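Local coordinates for hypothetical protein SA2161 (Staphylococcus aureus, PDB 1Y7R), which is of unknown function but probably transfers acetyl groups from acetyl-CoA, as a member of the GNAT acetyltransferase family, at residues F64-I69 with K90-V95; P9-Y14 with E29-G34; K47-G52 with K73-Q78. The protein carries 4 engineered substitutions. All coordinates share one frame; numbering follows the deposited sequence.

Contact 1. Residues F64-I69 with K90-V95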
loop_
_atom_site.group_PDB
_atom_site.type_symbol
_atom_site.label_atom_id
_atom_site.label_comp_id
_atom_site.label_asym_id
_atom_site.label_seq_id
_atom_site.Cartn_x
_atom_site.Cartn_y
_atom_site.Cartn_z
ATOM N N PHE A 64 -1.538 6.225 0.534
ATOM C CA PHE A 64 -2.358 5.329 -0.308
ATOM C C PHE A 64 -1.450 4.444 -1.174
ATOM O O PHE A 64 -0.313 4.821 -1.496
ATOM C CB PHE A 64 -3.270 6.149 -1.235
ATOM C CG PHE A 64 -4.214 7.073 -0.507
ATOM C CD1 PHE A 64 -5.513 6.669 -0.249
ATOM C CD2 PHE A 64 -3.786 8.348 -0.098
ATOM C CE1 PHE A 64 -6.422 7.530 0.434
ATOM C CE2 PHE A 64 -4.667 9.220 0.564
ATOM C CZ PHE A 64 -5.983 8.795 0.860
ATOM N N GLN A 65 -1.974 3.281 -1.562
ATOM C CA GLN A 65 -1.315 2.450 -2.560
ATOM C C GLN A 65 -2.341 2.110 -3.626
ATOM O O GLN A 65 -3.456 1.686 -3.309
ATOM C CB GLN A 65 -0.780 1.147 -1.956
ATOM C CG GLN A 65 0.290 0.508 -2.856
ATOM C CD GLN A 65 0.706 -0.880 -2.423
ATOM O OE1 GLN A 65 0.005 -1.574 -1.695
ATOM N NE2 GLN A 65 1.835 -1.310 -2.934
ATOM N N ILE A 66 -1.950 2.307 -4.875
ATOM C CA ILE A 66 -2.747 1.915 -6.028
ATOM C C ILE A 66 -2.349 0.485 -6.362
ATOM O O ILE A 66 -1.140 0.178 -6.464
ATOM C CB ILE A 66 -2.477 2.848 -7.221
ATOM C CG1 ILE A 66 -2.876 4.273 -6.832
ATOM C CG2 ILE A 66 -3.211 2.376 -8.479
ATOM C CD1 ILE A 66 -2.430 5.314 -7.810
ATOM N N VAL A 67 -3.359 -0.373 -6.509
ATOM C CA VAL A 67 -3.143 -1.814 -6.677
ATOM C C VAL A 67 -4.102 -2.361 -7.727
ATOM O O VAL A 67 -5.085 -1.702 -8.038
ATOM C CB VAL A 67 -3.323 -2.606 -5.335
ATOM C CG1 VAL A 67 -2.290 -2.166 -4.277
ATOM C CG2 VAL A 67 -4.797 -2.529 -4.772
ATOM N N ASP A 68 -3.810 -3.543 -8.271
ATOM C CA ASP A 68 -4.755 -4.247 -9.158
ATOM C C ASP A 68 -5.132 -3.449 -10.390
ATOM O O ASP A 68 -6.302 -3.454 -10.811
ATOM C CB ASP A 68 -6.022 -4.637 -8.383
ATOM C CG ASP A 68 -5.806 -5.849 -7.514
ATOM O OD1 ASP A 68 -4.997 -6.708 -7.907
ATOM O OD2 ASP A 68 -6.404 -5.955 -6.441
ATOM N N ILE A 69 -4.157 -2.760 -11.002
ATOM C CA ILE A 69 -4.426 -2.105 -12.293
ATOM C C ILE A 69 -4.382 -3.196 -13.354
ATOM O O ILE A 69 -3.297 -3.638 -13.769
ATOM C CB ILE A 69 -3.404 -0.986 -12.592
ATOM C CG1 ILE A 69 -3.413 0.020 -11.431
ATOM C CG2 ILE A 69 -3.725 -0.274 -13.943
ATOM C CD1 ILE A 69 -4.687 0.744 -11.250
ATOM N N LYS A 90 -8.603 11.127 -9.768
ATOM C CA LYS A 90 -9.763 11.880 -9.277
ATOM C C LYS A 90 -10.186 11.569 -7.826
ATOM O O LYS A 90 -10.423 12.495 -7.025
ATOM C CB LYS A 90 -10.922 11.735 -10.267
ATOM C CG LYS A 90 -12.150 12.527 -9.872
ATOM C CD LYS A 90 -13.146 12.582 -11.022
ATOM C CE LYS A 90 -13.106 13.965 -11.646
ATOM N NZ LYS A 90 -11.739 14.571 -11.528
ATOM N N TYR A 91 -10.272 10.284 -7.487
ATOM C CA TYR A 91 -10.559 9.860 -6.113
ATOM C C TYR A 91 -9.493 10.398 -5.150
ATOM O O TYR A 91 -9.802 11.020 -4.135
ATOM C CB TYR A 91 -10.664 8.331 -6.018
ATOM C CG TYR A 91 -10.651 7.930 -4.577
ATOM C CD1 TYR A 91 -9.480 7.494 -3.976
ATOM C CD2 TYR A 91 -11.779 8.123 -3.783
ATOM C CE1 TYR A 91 -9.444 7.188 -2.610
ATOM C CE2 TYR A 91 -11.756 7.798 -2.430
ATOM C CZ TYR A 91 -10.586 7.354 -1.859
ATOM O OH TYR A 91 -10.546 7.037 -0.512
ATOM N N ILE A 92 -8.226 10.188 -5.489
ATOM C CA ILE A 92 -7.145 10.578 -4.567
ATOM C C ILE A 92 -7.086 12.110 -4.405
ATOM O O ILE A 92 -6.922 12.600 -3.286
ATOM C CB ILE A 92 -5.795 9.998 -5.005
ATOM C CG1 ILE A 92 -5.852 8.458 -4.941
ATOM C CG2 ILE A 92 -4.672 10.538 -4.094
ATOM C CD1 ILE A 92 -4.616 7.744 -5.554
ATOM N N LYS A 93 -7.310 12.849 -5.495
ATOM C CA LYS A 93 -7.313 14.323 -5.434
ATOM C C LYS A 93 -8.350 14.846 -4.445
ATOM O O LYS A 93 -8.115 15.876 -3.791
ATOM C CB LYS A 93 -7.534 14.927 -6.836
ATOM C CG LYS A 93 -7.760 16.464 -6.875
ATOM C CD LYS A 93 -8.781 16.872 -7.954
ATOM C CE LYS A 93 -10.131 16.121 -7.779
ATOM N NZ LYS A 93 -11.300 16.768 -8.459
ATOM N N ASN A 94 -9.481 14.166 -4.323
ATOM C CA ASN A 94 -10.548 14.655 -3.464
ATOM C C ASN A 94 -10.321 14.315 -1.981
ATOM O O ASN A 94 -11.021 14.832 -1.114
ATOM C CB ASN A 94 -11.934 14.171 -3.922
ATOM C CG ASN A 94 -12.503 14.957 -5.133
ATOM O OD1 ASN A 94 -12.067 14.777 -6.294
ATOM N ND2 ASN A 94 -13.526 15.789 -4.871
ATOM N N VAL A 95 -9.347 13.453 -1.702
ATOM C CA VAL A 95 -9.024 13.048 -0.313
ATOM C C VAL A 95 -7.606 13.442 0.159
ATOM O O VAL A 95 -7.337 13.543 1.364
ATOM C CB VAL A 95 -9.296 11.535 -0.080
ATOM C CG1 VAL A 95 -10.742 11.187 -0.438
ATOM C CG2 VAL A 95 -8.330 10.662 -0.880
#

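Contact 2. Residues P9-Y14 with E29-G34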
loop_
_atom_site.group_PDB
_atom_site.type_symbol
_atom_site.label_atom_id
_atom_site.label_comp_id
_atom_site.label_asym_id
_atom_site.label_seq_id
_atom_site.Cartn_x
_atom_site.Cartn_y
_atom_site.Cartn_z
ATOM N N PRO A 9 -16.609 -5.371 -7.716
ATOM C CA PRO A 9 -16.600 -6.414 -8.752
ATOM C C PRO A 9 -17.066 -7.760 -8.163
ATOM O O PRO A 9 -17.001 -7.948 -6.955
ATOM C CB PRO A 9 -15.113 -6.509 -9.147
ATOM C CG PRO A 9 -14.420 -5.416 -8.456
ATOM C CD PRO A 9 -15.245 -4.997 -7.293
ATOM N N THR A 10 -17.544 -8.694 -8.990
ATOM C CA THR A 10 -17.741 -10.047 -8.459
ATOM C C THR A 10 -16.400 -10.759 -8.296
ATOM O O THR A 10 -15.427 -10.373 -8.925
ATOM C CB THR A 10 -18.649 -10.914 -9.346
ATOM O OG1 THR A 10 -17.990 -11.206 -10.589
ATOM C CG2 THR A 10 -19.983 -10.219 -9.585
ATOM N N CYS A 11 -16.365 -11.822 -7.482
ATOM C CA CYS A 11 -15.123 -12.552 -7.266
ATOM C C CYS A 11 -14.684 -13.158 -8.576
ATOM O O CYS A 11 -13.508 -13.080 -8.929
ATOM C CB CYS A 11 -15.276 -13.656 -6.226
ATOM S SG CYS A 11 -15.366 -13.002 -4.547
ATOM N N GLU A 12 -15.632 -13.743 -9.314
ATOM C CA GLU A 12 -15.283 -14.340 -10.593
ATOM C C GLU A 12 -14.693 -13.319 -11.551
ATOM O O GLU A 12 -13.660 -13.594 -12.154
ATOM C CB GLU A 12 -16.490 -15.025 -11.252
ATOM C CG GLU A 12 -16.161 -15.521 -12.676
ATOM C CD GLU A 12 -17.131 -16.537 -13.201
ATOM O OE1 GLU A 12 -18.219 -16.695 -12.605
ATOM O OE2 GLU A 12 -16.817 -17.179 -14.222
ATOM N N ASP A 13 -15.328 -12.149 -11.688
ATOM C CA ASP A 13 -14.875 -11.123 -12.656
ATOM C C ASP A 13 -13.468 -10.629 -12.274
ATOM O O ASP A 13 -12.589 -10.463 -13.133
ATOM C CB ASP A 13 -15.848 -9.939 -12.712
ATOM C CG ASP A 13 -17.056 -10.197 -13.594
ATOM O OD1 ASP A 13 -17.948 -9.312 -13.616
ATOM O OD2 ASP A 13 -17.107 -11.240 -14.292
ATOM N N TYR A 14 -13.256 -10.413 -10.978
ATOM C CA TYR A 14 -11.976 -9.966 -10.456
ATOM C C TYR A 14 -10.883 -10.964 -10.785
ATOM O O TYR A 14 -9.854 -10.616 -11.357
ATOM C CB TYR A 14 -12.059 -9.723 -8.942
ATOM C CG TYR A 14 -10.718 -9.472 -8.280
ATOM C CD1 TYR A 14 -10.190 -8.195 -8.241
ATOM C CD2 TYR A 14 -9.997 -10.507 -7.652
ATOM C CE1 TYR A 14 -8.980 -7.924 -7.629
ATOM C CE2 TYR A 14 -8.768 -10.245 -7.044
ATOM C CZ TYR A 14 -8.259 -8.957 -7.043
ATOM O OH TYR A 14 -7.045 -8.684 -6.440
ATOM N N GLU A 29 -10.984 -17.309 -2.417
ATOM C CA GLU A 29 -11.000 -16.991 -0.997
ATOM C C GLU A 29 -10.375 -15.617 -0.724
ATOM O O GLU A 29 -10.912 -14.815 0.071
ATOM C CB GLU A 29 -10.292 -18.047 -0.151
ATOM C CG GLU A 29 -10.474 -17.849 1.377
ATOM C CD GLU A 29 -9.446 -18.583 2.256
ATOM O OE1 GLU A 29 -8.389 -19.035 1.746
ATOM O OE2 GLU A 29 -9.692 -18.701 3.486
ATOM N N ALA A 30 -9.227 -15.334 -1.350
ATOM C CA ALA A 30 -8.605 -14.028 -1.083
ATOM C C ALA A 30 -9.490 -12.910 -1.626
ATOM O O ALA A 30 -9.663 -11.865 -0.972
ATOM C CB ALA A 30 -7.179 -13.928 -1.677
ATOM N N ALA A 31 -10.039 -13.131 -2.824
ATOM C CA ALA A 31 -10.898 -12.145 -3.462
ATOM C C ALA A 31 -12.140 -11.851 -2.611
ATOM O O ALA A 31 -12.534 -10.696 -2.433
ATOM C CB ALA A 31 -11.264 -12.621 -4.859
ATOM N N GLU A 32 -12.741 -12.898 -2.061
ATOM C CA GLU A 32 -13.934 -12.760 -1.229
ATOM C C GLU A 32 -13.618 -11.890 -0.024
ATOM O O GLU A 32 -14.385 -10.992 0.322
ATOM C CB GLU A 32 -14.383 -14.124 -0.732
ATOM C CG GLU A 32 -15.157 -14.946 -1.738
ATOM C CD GLU A 32 -15.707 -16.229 -1.143
ATOM O OE1 GLU A 32 -15.029 -16.856 -0.291
ATOM O OE2 GLU A 32 -16.827 -16.628 -1.534
ATOM N N LYS A 33 -12.485 -12.159 0.617
ATOM C CA LYS A 33 -12.095 -11.400 1.780
ATOM C C LYS A 33 -11.666 -9.964 1.451
ATOM O O LYS A 33 -11.871 -9.079 2.278
ATOM C CB LYS A 33 -10.946 -12.102 2.475
ATOM C CG LYS A 33 -11.221 -13.543 2.869
ATOM C CD LYS A 33 -10.000 -14.164 3.493
ATOM C CE LYS A 33 -9.432 -13.260 4.566
ATOM N NZ LYS A 33 -10.511 -12.752 5.468
ATOM N N GLY A 34 -11.092 -9.741 0.266
ATOM C CA GLY A 34 -10.430 -8.458 -0.067
ATOM C C GLY A 34 -11.304 -7.454 -0.799
ATOM O O GLY A 34 -11.211 -6.236 -0.576
#

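Contact 3. Residues K47-G52 with K73-Q78. With PO4 (phosphate ion), chain D.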
loop_
_atom_site.group_PDB
_atom_site.type_symbol
_atom_site.label_atom_id
_atom_site.label_comp_id
_atom_site.label_asym_id
_atom_site.label_seq_id
_atom_site.Cartn_x
_atom_site.Cartn_y
_atom_site.Cartn_z
ATOM N N LYS A 47 -19.928 -3.465 -23.137
ATOM C CA LYS A 47 -21.249 -4.107 -23.100
ATOM C C LYS A 47 -21.363 -4.820 -21.735
ATOM O O LYS A 47 -21.298 -4.147 -20.710
ATOM C CB LYS A 47 -21.474 -4.997 -24.340
ATOM C CG LYS A 47 -21.535 -4.125 -25.608
ATOM C CD LYS A 47 -21.760 -4.962 -26.867
ATOM C CE LYS A 47 -20.747 -4.560 -27.953
ATOM N NZ LYS A 47 -20.997 -5.263 -29.243
ATOM N N ASP A 48 -21.466 -6.142 -21.703
ATOM C CA ASP A 48 -21.582 -6.831 -20.412
ATOM C C ASP A 48 -20.301 -7.544 -19.972
ATOM O O ASP A 48 -20.344 -8.396 -19.081
ATOM C CB ASP A 48 -22.777 -7.794 -20.403
ATOM C CG ASP A 48 -24.100 -7.079 -20.523
ATOM O OD1 ASP A 48 -24.133 -5.822 -20.452
ATOM O OD2 ASP A 48 -25.111 -7.798 -20.709
ATOM N N ARG A 49 -19.168 -7.163 -20.543
ATOM C CA ARG A 49 -17.902 -7.795 -20.175
ATOM C C ARG A 49 -17.007 -6.833 -19.414
ATOM O O ARG A 49 -16.788 -5.697 -19.878
ATOM C CB ARG A 49 -17.141 -8.264 -21.403
ATOM C CG ARG A 49 -15.854 -9.022 -21.077
ATOM C CD ARG A 49 -15.103 -9.381 -22.338
ATOM N NE ARG A 49 -14.008 -10.305 -22.027
ATOM C CZ ARG A 49 -13.042 -10.631 -22.871
ATOM N NH1 ARG A 49 -12.992 -10.092 -24.088
ATOM N NH2 ARG A 49 -12.101 -11.468 -22.466
ATOM N N LEU A 50 -16.461 -7.309 -18.291
ATOM C CA LEU A 50 -15.489 -6.499 -17.547
ATOM C C LEU A 50 -14.177 -6.512 -18.335
ATOM O O LEU A 50 -13.637 -7.596 -18.583
ATOM C CB LEU A 50 -15.225 -7.078 -16.149
ATOM C CG LEU A 50 -14.253 -6.292 -15.260
ATOM C CD1 LEU A 50 -14.790 -4.942 -14.855
ATOM C CD2 LEU A 50 -13.887 -7.076 -13.995
ATOM N N ILE A 51 -13.650 -5.327 -18.669
ATOM C CA ILE A 51 -12.388 -5.273 -19.392
ATOM C C ILE A 51 -11.211 -4.630 -18.621
ATOM O O ILE A 51 -10.054 -4.741 -19.036
ATOM C CB ILE A 51 -12.585 -4.688 -20.794
ATOM C CG1 ILE A 51 -12.866 -3.178 -20.760
ATOM C CG2 ILE A 51 -13.707 -5.466 -21.522
ATOM C CD1 ILE A 51 -11.633 -2.334 -20.576
ATOM N N GLY A 52 -11.521 -3.963 -17.504
ATOM C CA GLY A 52 -10.476 -3.258 -16.761
ATOM C C GLY A 52 -10.911 -2.850 -15.378
ATOM O O GLY A 52 -12.108 -2.728 -15.093
ATOM N N LYS A 73 -5.613 -8.338 -21.699
ATOM C CA LYS A 73 -4.549 -8.303 -22.700
ATOM C C LYS A 73 -5.107 -7.827 -24.057
ATOM O O LYS A 73 -4.506 -6.966 -24.703
ATOM C CB LYS A 73 -3.926 -9.677 -22.822
ATOM C CG LYS A 73 -2.407 -9.726 -22.637
ATOM C CD LYS A 73 -1.859 -8.903 -21.469
ATOM C CE LYS A 73 -0.312 -8.762 -21.586
ATOM N NZ LYS A 73 0.289 -7.648 -20.747
ATOM N N SER A 74 -6.284 -8.316 -24.436
ATOM C CA SER A 74 -6.871 -7.991 -25.737
ATOM C C SER A 74 -7.328 -6.524 -25.838
ATOM O O SER A 74 -7.530 -6.022 -26.950
ATOM C CB SER A 74 -8.029 -8.937 -26.085
ATOM O OG SER A 74 -9.049 -8.847 -25.104
ATOM N N TYR A 75 -7.472 -5.846 -24.692
ATOM C CA TYR A 75 -7.836 -4.422 -24.637
ATOM C C TYR A 75 -6.673 -3.488 -24.284
ATOM O O TYR A 75 -6.872 -2.256 -24.163
ATOM C CB TYR A 75 -8.945 -4.229 -23.602
ATOM C CG TYR A 75 -10.316 -4.653 -24.098
ATOM C CD1 TYR A 75 -10.673 -6.001 -24.169
ATOM C CD2 TYR A 75 -11.256 -3.695 -24.493
ATOM C CE1 TYR A 75 -11.915 -6.389 -24.627
ATOM C CE2 TYR A 75 -12.510 -4.067 -24.951
ATOM C CZ TYR A 75 -12.835 -5.424 -25.026
ATOM O OH TYR A 75 -14.093 -5.808 -25.468
ATOM N N GLN A 76 -5.463 -4.038 -24.121
ATOM C CA GLN A 76 -4.330 -3.220 -23.703
ATOM C C GLN A 76 -3.819 -2.387 -24.886
ATOM O O GLN A 76 -4.124 -2.682 -26.052
ATOM C CB GLN A 76 -3.204 -4.086 -23.112
ATOM C CG GLN A 76 -3.484 -4.534 -21.662
ATOM C CD GLN A 76 -2.394 -5.440 -21.084
ATOM O OE1 GLN A 76 -2.583 -6.101 -20.038
ATOM N NE2 GLN A 76 -1.262 -5.465 -21.728
ATOM N N GLY A 77 -3.073 -1.329 -24.577
ATOM C CA GLY A 77 -2.402 -0.539 -25.621
ATOM C C GLY A 77 -3.302 0.462 -26.315
ATOM O O GLY A 77 -2.993 0.933 -27.420
ATOM N N GLN A 78 -4.406 0.844 -25.677
ATOM C CA GLN A 78 -5.310 1.816 -26.318
ATOM C C GLN A 78 -6.074 2.783 -25.407
ATOM O O GLN A 78 -7.143 3.280 -25.800
ATOM C CB GLN A 78 -6.309 1.110 -27.201
ATOM C CG GLN A 78 -7.183 0.109 -26.493
ATOM C CD GLN A 78 -7.760 -0.834 -27.500
ATOM O OE1 GLN A 78 -8.511 -0.408 -28.363
ATOM N NE2 GLN A 78 -7.349 -2.101 -27.464
HETATM P P PO4 D . -2.760 -0.200 -20.770
HETATM O O1 PO4 D . -1.661 0.751 -20.349
HETATM O O2 PO4 D . -3.823 0.542 -21.535
HETATM O O3 PO4 D . -3.400 -0.744 -19.504
HETATM O O4 PO4 D . -2.228 -1.286 -21.673
HETATM O O HOH W 1 -14.695 -8.513 -25.723
#

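Contact 1. Residues F64-I69 with K90-V95
The phenyl ring of F64 receives V95 obliquely at its outer end, where CZ lies 3.5 Å from V95 CG2 and CE1 lies 3.9 Å from the same methyl. The Y91 ring is turned about 84° against that of F64, and the two approach only loosely and again obliquely, with F64 CE1 standing 4.3 Å from Y91 OH; Y91 is instead stacked on F40. The contact belongs to the beta-alpha-beta unit of the GNAT fold, in which helix 80-95 connects strand 63-71 to the parallel strand 101-107. Within the two segments the helix and strand axes run nearly antiparallel, at 171°, with a closest approach of 11.3 Å, a spacing that leaves room for a layer of apolar side chains. No hydrogen bond crosses it, so the fit is purely one of side-chain surfaces. F64 and V95 form one part of that layer, and I66 with I92 the other. The two isoleucines share a conformation: in each, CG1 is anti to the carbonyl carbon and CD1 continues the chain in extended form, which carries both delta methyls into the gap. I92 also touches V102 of strand 101-107, and F64 reaches V56 of strand 49-58, so the layer spreads over neighbouring strands. Beyond I92, V95 O accepts a hydrogen bond from K33 NZ of the second subunit. Deeper in, I66 CD1 meets I92 CD1 at 4.0 Å, and the I66 CG1 methylene lies 4.1 Å from that same methyl.

Contact 2. Residues P9-Y14 with E29-G34
C11 and Y14, one turn apart on helix 11-20, both meet A31 on helix 28-34. C11 has SG anti to its own carbonyl carbon (chi1 -74°), which brings the sulfur against the backbone between A31 and E32: SG is 3.9 Å from A31 C and 3.6 Å from E32 N. The closest approach is to the side chain of E32, whose CG lies 3.4 Å from C11 SG; beyond CG that chain is extended and leads its carboxylate away from the sulfur. Y14 instead has CG anti to the backbone N (chi1 171°), and its CD2 comes obliquely to within 3.7 Å of A31 CB. The alanine methyl thus fits between sulfur and ring. T10 is the N-cap of helix 11-20: its OG1 accepts from D13 N at 3.0 Å with an N-H...O angle of 159°, fixing the turn from which C11 and Y14 project. The phenol of Y14 passes beyond A31, and its OH is hydrogen-bonded to D68 of strand 63-71. Y14 thus links helix 28-34 to the sheet, resting on M53 and R55 of strand 49-58, while L35, just after helix 28-34, touches both C11 and Y14.

Contact 3. Residues K47-G52 with K73-Q78
I51 packs over one face of the Y75 ring, its CG2 methyl offset toward the rim near CZ in a CH-pi contact, 3.7 Å from the ring centroid and 17° off the normal. In this tight part, I51 holds CG1 between its backbone N and carbonyl carbon (chi1 72°), leaving CG2 anti to the carbonyl carbon and above the ring, where its nearest atom is Y75 CZ at 3.6 Å. The solvent side is looser. The extended chain of R49 brings NH1 to the ring edge, 3.9 Å from Y75 CE1, with guanidinium and ring planes 81° apart. A water lying in both planes bridges them, accepting from R49 NH1 at 2.8 Å and donating to Y75 OH at 2.8 Å; the phenol oxygen is also hydrogen-bonded to D46. Farther along, G77 N donates to O4 of a phosphate ion at 3.0 Å, as does G81 N to the ion, consistent with the GNAT pyrophosphate-binding loop, although the phosphate probably came from the crystallisation liquor. I51 and G52 form a classic beta bulge opposite L44 of strand 40-46, and the loop carrying Y75 leads from strand 63-71 into helix 80-95, whose Y80 packs on both I51 and Y75.

In the fold
Along the chain, contact 2 closes before the others open, whereas contacts 3 and 1 interleave: 47-52, 64-69, 73-78, 90-95. Their centres are about 19 Å (1 and 2), 21 Å (1 and 3) and 18 Å (2 and 3) apart, and contacts 1 and 3 lie on opposite sides of the chain's centre. These two share the mixed sheet through neighbouring strands 49-58 and 63-71, and also the beta-alpha-beta unit, contact 3 near the start of helix 80-95 and contact 1 toward its C-terminal part. Helix 11-20 links contact 2 to both: D13 CB packs 3.7 Å from L50 CD2, and Y14 reaches D68. The dimer partner reaches contacts 1 and 2, whereas contact 3 holds the probable cofactor loop.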